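Local atomic coordinates of titin (Homo sapiens, PDB entry 5JDJ), a protein that is a structural protein of muscle, represented here by I10, an immunoglobulin I-set domain of its I-band region. Residues L6-T11 with D82-T87; V34-L39 with I53-K58; E49-V54 with L62-T67. All coordinates share one frame; numbering follows the deposited sequence.

Contact 1: L6-T11 with D82-T87; sequences LHITKT and DQVSAT. With CA (calcium ion), chain Q.
Ile8 and Asp82 meet where strand 8-10 comes up beside the start of strand 82-87, the axes of the two 8.5 Å apart at their closest and 36° from parallel. These are the A and G strands of the immunoglobulin I-set sandwich. They belong to different sheets, which explains why a side chain rather than a backbone ladder joins them. Asp82 supplies it: CG lies anti to the backbone N (chi1 -166°), which points its carboxylate at the 6-11 segment, where OD2 accepts the N-H of Ile8 at 3.0 Å. The bond is almost straight, 177° at the hydrogen, although the donor comes from above the carboxylate plane. The same carboxylate holds the calcium ion unevenly, OD1 at 2.5 Å from the metal and OD2 at 2.9 Å. A metal-bound water then donates to Ile8 O at 2.7 Å, giving the ion a second-shell link to the other strand. The imidazole of His7 turns away, and its ND1 is hydrogen-bonded to Thr5 O. Ile8 and Val84 form the apolar part: Ile8 lays CD1 against the backbone where Gln83 joins Val84, 3.8 Å from Val84 CB. Farther along, Thr11 stands roughly perpendicular to Val84, and its hydroxyl oxygen OG1 makes van der Waals contact with both Val84 methyls, CG2 at 3.3 Å and CG1 at 3.5 Å.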
# COMPACT_ATOMS: atom_id res chain seq x y z
N LEU A 6 15.26 2.51 12.46
CA LEU A 6 14.03 2.91 11.80
C LEU A 6 13.20 3.82 12.72
O LEU A 6 13.04 3.53 13.91
CB LEU A 6 13.24 1.66 11.41
CG LEU A 6 11.85 1.83 10.82
CD1 LEU A 6 11.92 2.63 9.53
CD2 LEU A 6 11.22 0.46 10.59
N HIS A 7 12.66 4.91 12.19
CA HIS A 7 11.85 5.78 13.03
C HIS A 7 10.90 6.64 12.20
O HIS A 7 11.08 6.81 10.99
CB HIS A 7 12.74 6.67 13.92
CG HIS A 7 13.67 7.56 13.15
ND1 HIS A 7 14.86 7.11 12.63
CD2 HIS A 7 13.59 8.87 12.82
CE1 HIS A 7 15.48 8.10 12.01
NE2 HIS A 7 14.72 9.18 12.11
N ILE A 8 9.88 7.17 12.87
CA ILE A 8 8.93 8.04 12.21
C ILE A 8 9.57 9.41 12.03
O ILE A 8 10.17 9.97 12.96
CB ILE A 8 7.61 8.12 13.00
CG1 ILE A 8 6.90 6.75 12.95
CG2 ILE A 8 6.69 9.21 12.43
CD1 ILE A 8 5.71 6.61 13.91
N THR A 9 9.46 9.95 10.82
CA THR A 9 10.06 11.25 10.51
C THR A 9 9.05 12.38 10.29
O THR A 9 9.42 13.55 10.26
CB THR A 9 10.96 11.17 9.28
OG1 THR A 9 10.22 10.66 8.16
CG2 THR A 9 12.16 10.25 9.57
N LYS A 10 7.77 12.04 10.14
CA LYS A 10 6.74 13.06 9.96
C LYS A 10 5.41 12.50 10.43
O LYS A 10 5.01 11.42 10.03
CB LYS A 10 6.66 13.51 8.48
CG LYS A 10 5.76 14.73 8.25
CD LYS A 10 5.83 15.21 6.79
CE LYS A 10 5.06 16.52 6.58
NZ LYS A 10 3.62 16.41 6.98
N THR A 11 4.73 13.22 11.32
CA THR A 11 3.51 12.69 11.91
C THR A 11 2.33 12.83 10.95
O THR A 11 2.42 13.50 9.92
CB THR A 11 3.20 13.41 13.24
OG1 THR A 11 2.17 12.72 13.95
CG2 THR A 11 2.77 14.84 12.97
N ASP A 82 8.04 2.50 17.66
CA ASP A 82 7.74 3.91 17.46
C ASP A 82 6.30 4.00 16.97
O ASP A 82 5.90 3.22 16.11
CB ASP A 82 8.71 4.53 16.44
CG ASP A 82 8.68 6.04 16.45
OD1 ASP A 82 7.81 6.62 17.13
OD2 ASP A 82 9.53 6.66 15.76
N GLN A 83 5.52 4.91 17.53
CA GLN A 83 4.14 5.05 17.11
C GLN A 83 3.76 6.51 16.91
O GLN A 83 4.39 7.41 17.48
CB GLN A 83 3.17 4.42 18.12
CG GLN A 83 3.24 2.89 18.20
CD GLN A 83 2.24 2.33 19.19
OE1 GLN A 83 1.36 3.05 19.66
NE2 GLN A 83 2.38 1.04 19.53
N VAL A 84 2.72 6.73 16.13
CA VAL A 84 2.14 8.05 15.99
C VAL A 84 0.63 7.88 15.94
O VAL A 84 0.12 7.02 15.22
CB VAL A 84 2.70 8.77 14.74
CG1 VAL A 84 1.60 9.23 13.81
CG2 VAL A 84 3.55 9.93 15.15
N SER A 85 -0.09 8.67 16.73
CA SER A 85 -1.55 8.57 16.77
C SER A 85 -2.23 9.89 16.45
O SER A 85 -1.71 10.96 16.74
CB SER A 85 -2.03 8.06 18.12
OG SER A 85 -1.46 6.80 18.41
N ALA A 86 -3.40 9.79 15.82
CA ALA A 86 -4.19 10.96 15.48
C ALA A 86 -5.62 10.50 15.44
O ALA A 86 -5.89 9.30 15.38
CB ALA A 86 -3.76 11.56 14.16
N THR A 87 -6.54 11.45 15.50
CA THR A 87 -7.94 11.12 15.70
C THR A 87 -8.74 11.42 14.46
O THR A 87 -8.54 12.45 13.81
CB THR A 87 -8.52 11.90 16.90
OG1 THR A 87 -8.00 11.34 18.11
CG2 THR A 87 -10.03 11.79 16.93
CA CA Q . 8.88 8.83 17.49
O HOH W 1 10.03 9.63 15.59
O HOH W 2 6.64 8.06 18.28

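Contact 2: V34-L39 with I53-K58; sequences VPSMWL and IVVQGK
Trp38, Ser36, Ile53 and Val55 carry the packing of this contact, which joins the C strand of the immunoglobulin sandwich, and the loop leading into it, to the D strand of the other sheet. Trp38 and Ile53 form the apolar pair, their side chains running by one another head to tail; CD1 of the indole lies 4.1 Å from Ile53 CG1. The second branch of Ile53 faces the loop. With CG1 beside the backbone N (chi1 -68°), CG2 stands anti to that nitrogen and packs at 3.6 Å against Ser36 CB. Val55 adds a further methyl, its CG2 3.3 Å from Ser36 OG; the hydroxyl lies near both residues, with Ile53 CG2 3.7 Å from Ser36 OG.

The polar links run through His60 and a water. Ser36 OG finds its partner in His60 ND1, on the strand next to 51-56, a bond consistent with holding the hydroxyl where it lies against the two methyls. A water joins the far ends of the segments: it donates to Gly57 O at 2.8 Å and accepts a weak bond from Val34 N at 3.3 Å. Gly57 lies in the turn after strand 51-56, where its positive phi (59°) favours glycine.

Within the sandwich, Trp38 reaches the core between the sheets, where its ring meets Phe77 of strand 73-79 edge-to-face and packs on Leu62 and Phe25. Strand 51-56, outermost in its own sheet, pairs antiparallel with a strand of the second subunit.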
# COMPACT_ATOMS: atom_id res chain seq x y z
N VAL A 34 9.75 -0.08 4.28
CA VAL A 34 9.18 -0.31 5.59
C VAL A 34 7.76 -0.83 5.46
O VAL A 34 6.98 -0.31 4.69
CB VAL A 34 9.16 0.99 6.41
CG1 VAL A 34 8.51 0.78 7.77
CG2 VAL A 34 10.59 1.54 6.52
N PRO A 35 7.43 -1.89 6.21
CA PRO A 35 6.04 -2.36 6.16
C PRO A 35 5.07 -1.37 6.78
O PRO A 35 5.46 -0.59 7.65
CB PRO A 35 6.09 -3.65 6.98
CG PRO A 35 7.25 -3.49 7.87
CD PRO A 35 8.27 -2.73 7.08
N SER A 36 3.82 -1.37 6.34
CA SER A 36 2.81 -0.55 6.99
C SER A 36 2.15 -1.31 8.11
O SER A 36 1.84 -2.49 7.97
CB SER A 36 1.74 -0.08 5.99
OG SER A 36 2.10 1.13 5.37
N MET A 37 1.95 -0.64 9.24
CA MET A 37 1.07 -1.18 10.28
C MET A 37 0.18 -0.08 10.81
O MET A 37 0.67 0.97 11.25
CB MET A 37 1.86 -1.82 11.44
CG MET A 37 0.97 -2.71 12.30
SD MET A 37 1.68 -3.24 13.88
CE MET A 37 3.29 -3.80 13.34
N TRP A 38 -1.12 -0.31 10.76
CA TRP A 38 -2.10 0.66 11.22
C TRP A 38 -3.00 0.08 12.29
O TRP A 38 -3.48 -1.05 12.15
CB TRP A 38 -2.96 1.14 10.06
CG TRP A 38 -2.18 1.91 9.07
CD1 TRP A 38 -1.51 1.42 8.00
CD2 TRP A 38 -1.97 3.33 9.07
NE1 TRP A 38 -0.89 2.44 7.32
CE2 TRP A 38 -1.16 3.63 7.95
CE3 TRP A 38 -2.39 4.38 9.90
CZ2 TRP A 38 -0.77 4.92 7.63
CZ3 TRP A 38 -2.00 5.66 9.58
CH2 TRP A 38 -1.19 5.93 8.46
N LEU A 39 -3.23 0.86 13.34
CA LEU A 39 -4.13 0.45 14.42
C LEU A 39 -5.38 1.31 14.44
O LEU A 39 -5.36 2.47 14.02
CB LEU A 39 -3.45 0.55 15.78
CG LEU A 39 -2.02 0.02 15.91
CD1 LEU A 39 -1.52 0.11 17.35
CD2 LEU A 39 -1.90 -1.42 15.37
N ILE A 53 -4.41 0.87 2.07
CA ILE A 53 -3.10 1.13 2.65
C ILE A 53 -2.15 1.41 1.51
O ILE A 53 -2.06 0.65 0.54
CB ILE A 53 -2.58 -0.05 3.50
CG1 ILE A 53 -3.40 -0.23 4.78
CG2 ILE A 53 -1.15 0.19 3.89
CD1 ILE A 53 -4.73 -0.91 4.58
N VAL A 54 -1.45 2.53 1.61
CA VAL A 54 -0.61 3.01 0.51
C VAL A 54 0.79 3.27 1.02
O VAL A 54 0.95 3.92 2.05
CB VAL A 54 -1.17 4.30 -0.14
CG1 VAL A 54 -0.37 4.68 -1.36
CG2 VAL A 54 -2.64 4.14 -0.50
N VAL A 55 1.79 2.73 0.33
CA VAL A 55 3.18 3.11 0.60
C VAL A 55 3.81 3.64 -0.68
O VAL A 55 3.72 2.99 -1.73
CB VAL A 55 4.01 1.93 1.13
CG1 VAL A 55 5.45 2.38 1.44
CG2 VAL A 55 3.35 1.35 2.36
N GLN A 56 4.40 4.82 -0.61
CA GLN A 56 5.14 5.38 -1.73
C GLN A 56 6.46 5.92 -1.21
O GLN A 56 6.50 6.98 -0.59
CB GLN A 56 4.36 6.49 -2.41
CG GLN A 56 5.13 7.07 -3.60
CD GLN A 56 4.36 8.12 -4.33
OE1 GLN A 56 3.34 8.61 -3.84
NE2 GLN A 56 4.84 8.51 -5.51
N GLY A 57 7.53 5.16 -1.45
CA GLY A 57 8.84 5.48 -0.88
C GLY A 57 8.79 5.51 0.63
O GLY A 57 8.53 4.50 1.28
N LYS A 58 9.05 6.67 1.21
CA LYS A 58 9.01 6.79 2.67
C LYS A 58 7.64 7.21 3.17
O LYS A 58 7.43 7.35 4.38
CB LYS A 58 10.07 7.77 3.14
CG LYS A 58 11.46 7.25 2.83
CD LYS A 58 12.51 8.26 3.16
CE LYS A 58 13.87 7.70 2.82
NZ LYS A 58 14.91 8.49 3.51
O HOH W 3 9.06 3.13 3.72

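Contact 3: E49-V54 with L62-T67; sequences EKFKIV and LIIMNT
Lys50 swings toward Met65 and Asn66 through two torsions: CG lies anti to the backbone N (chi1 -166°), and the chain then bends at chi2 (76°). The first places Lys50 CG 4.1 Å above the centre of one face of the Phe51 ring, while the bend carries the ammonium to the end of the partner segment. There NZ gives one hydrogen bond to Met65 O at 3.0 Å, nearly along the C=O axis, and a shorter one to Asn66 O at 2.6 Å, from above the carbonyl plane. A salt bridge from NZ to Asp71 completes the grip, and would be expected to favour the charged lysine.

Next to this lysine site runs a regular antiparallel ladder, the D-E hairpin of the immunoglobulin fold. Strands 51-54 and 62-64 run at 162° to each other. Lys52 N bonds Ile63 O at 2.8 Å, and Ile63 N returns to Lys52 O; Met65 N, bonded to Lys50 O at 2.8 Å, continues the pairing beyond strand 62-64.

On the core face, Phe51 lies alongside Ile64, whose CG1 meets the ring edge 3.8 Å from CE1, and Leu62 CD1 packs obliquely on the same ring. On the other face, Lys52 is extended and sets CE 3.6 Å from Met65 SD, while Val54 crosses Ile63.

At the start of the hairpin, Glu49 O accepts a hydrogen bond from Gln56 NE2 of the second subunit. Strand 59-64 sits between 51-56 and 23-29, joined to the latter through backbone hydrogen bonds of Leu62 with Phe25 and Ile64 with Ala23.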
# COMPACT_ATOMS: atom_id res chain seq x y z
N GLU A 49 -12.51 -3.77 2.28
CA GLU A 49 -12.78 -2.71 1.32
C GLU A 49 -12.78 -1.34 1.98
O GLU A 49 -12.60 -0.32 1.32
CB GLU A 49 -14.11 -2.95 0.61
CG GLU A 49 -14.08 -4.12 -0.35
CD GLU A 49 -12.82 -4.13 -1.21
OE1 GLU A 49 -12.66 -3.23 -2.06
OE2 GLU A 49 -11.98 -5.03 -1.01
N LYS A 50 -12.98 -1.35 3.29
CA LYS A 50 -13.00 -0.15 4.11
C LYS A 50 -11.70 0.65 4.05
O LYS A 50 -11.72 1.89 4.03
CB LYS A 50 -13.29 -0.54 5.56
CG LYS A 50 -13.67 0.62 6.45
CD LYS A 50 -15.10 1.02 6.16
CE LYS A 50 -15.41 2.35 6.75
NZ LYS A 50 -16.75 2.83 6.32
N PHE A 51 -10.58 -0.06 4.02
CA PHE A 51 -9.26 0.57 4.16
C PHE A 51 -8.37 0.39 2.95
O PHE A 51 -8.19 -0.74 2.48
CB PHE A 51 -8.52 -0.01 5.37
CG PHE A 51 -9.22 0.22 6.69
CD1 PHE A 51 -9.31 1.48 7.23
CD2 PHE A 51 -9.72 -0.85 7.41
CE1 PHE A 51 -9.93 1.70 8.45
CE2 PHE A 51 -10.35 -0.65 8.65
CZ PHE A 51 -10.45 0.63 9.17
N LYS A 52 -7.78 1.48 2.48
CA LYS A 52 -6.70 1.41 1.48
C LYS A 52 -5.39 1.76 2.15
O LYS A 52 -5.26 2.84 2.73
CB LYS A 52 -6.92 2.37 0.31
CG LYS A 52 -8.20 2.23 -0.46
CD LYS A 52 -8.07 3.06 -1.74
CE LYS A 52 -9.41 3.28 -2.43
NZ LYS A 52 -9.24 3.94 -3.76
N ILE A 53 -4.41 0.87 2.07
CA ILE A 53 -3.10 1.13 2.65
C ILE A 53 -2.15 1.41 1.51
O ILE A 53 -2.06 0.65 0.54
CB ILE A 53 -2.58 -0.05 3.50
CG1 ILE A 53 -3.40 -0.23 4.78
CG2 ILE A 53 -1.15 0.19 3.89
CD1 ILE A 53 -4.73 -0.91 4.58
N VAL A 54 -1.45 2.53 1.61
CA VAL A 54 -0.61 3.01 0.51
C VAL A 54 0.79 3.27 1.02
O VAL A 54 0.95 3.92 2.05
CB VAL A 54 -1.17 4.30 -0.14
CG1 VAL A 54 -0.37 4.68 -1.36
CG2 VAL A 54 -2.64 4.14 -0.50
N LEU A 62 -3.02 5.86 5.12
CA LEU A 62 -4.21 5.07 5.34
C LEU A 62 -5.36 5.85 4.80
O LEU A 62 -5.53 7.01 5.16
CB LEU A 62 -4.44 4.78 6.82
CG LEU A 62 -5.74 4.04 7.16
CD1 LEU A 62 -5.71 2.62 6.60
CD2 LEU A 62 -5.92 3.98 8.68
N ILE A 63 -6.14 5.23 3.91
CA ILE A 63 -7.33 5.85 3.37
C ILE A 63 -8.55 5.08 3.87
O ILE A 63 -8.61 3.86 3.74
CB ILE A 63 -7.31 5.86 1.82
CG1 ILE A 63 -6.12 6.68 1.31
CG2 ILE A 63 -8.62 6.42 1.28
CD1 ILE A 63 -5.97 6.66 -0.21
N ILE A 64 -9.49 5.79 4.47
CA ILE A 64 -10.69 5.15 5.03
C ILE A 64 -11.89 5.52 4.17
O ILE A 64 -12.27 6.69 4.09
CB ILE A 64 -10.93 5.56 6.49
CG1 ILE A 64 -9.64 5.36 7.31
CG2 ILE A 64 -12.09 4.78 7.07
CD1 ILE A 64 -9.69 5.91 8.73
N MET A 65 -12.46 4.51 3.52
CA MET A 65 -13.51 4.72 2.54
C MET A 65 -14.88 4.83 3.20
O MET A 65 -15.16 4.13 4.17
CB MET A 65 -13.52 3.58 1.52
CG MET A 65 -12.20 3.34 0.81
SD MET A 65 -11.66 4.79 -0.10
CE MET A 65 -12.91 4.88 -1.40
N ASN A 66 -15.72 5.72 2.68
CA ASN A 66 -17.13 5.79 3.08
C ASN A 66 -17.31 5.88 4.60
O ASN A 66 -17.82 4.96 5.24
CB ASN A 66 -17.87 4.56 2.51
CG ASN A 66 -19.36 4.58 2.81
OD1 ASN A 66 -19.83 3.92 3.74
ND2 ASN A 66 -20.11 5.35 2.02
N THR A 67 -16.86 6.99 5.18
CA THR A 67 -16.80 7.05 6.63
C THR A 67 -18.18 7.01 7.28
O THR A 67 -19.16 7.51 6.72
CB THR A 67 -16.08 8.31 7.13
OG1 THR A 67 -16.62 9.46 6.47
CG2 THR A 67 -14.58 8.20 6.87

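In the fold
Contact 3 alone joins neighbouring strands of one sheet, hence its backbone ladder; contacts 1 and 2 bridge between the two sheets. Contact 1 does so with a carboxylate, a calcium ion and its water, contact 2 with side-chain packing and one bridging water. Contact 1 is a surface contact, with none of its touching residues buried. Contacts 2 and 3 are partly buried, share Ile53 and Val54 of strand 51-56, and meet in the core, where Trp38 CZ2 lies 3.5 Å from Leu62 N. Contact 1 reaches contact 2 through Leu6 CD1, 3.5 Å from Val34 CG2, but does not touch contact 3. Only contacts 2 and 3 adjoin the second subunit.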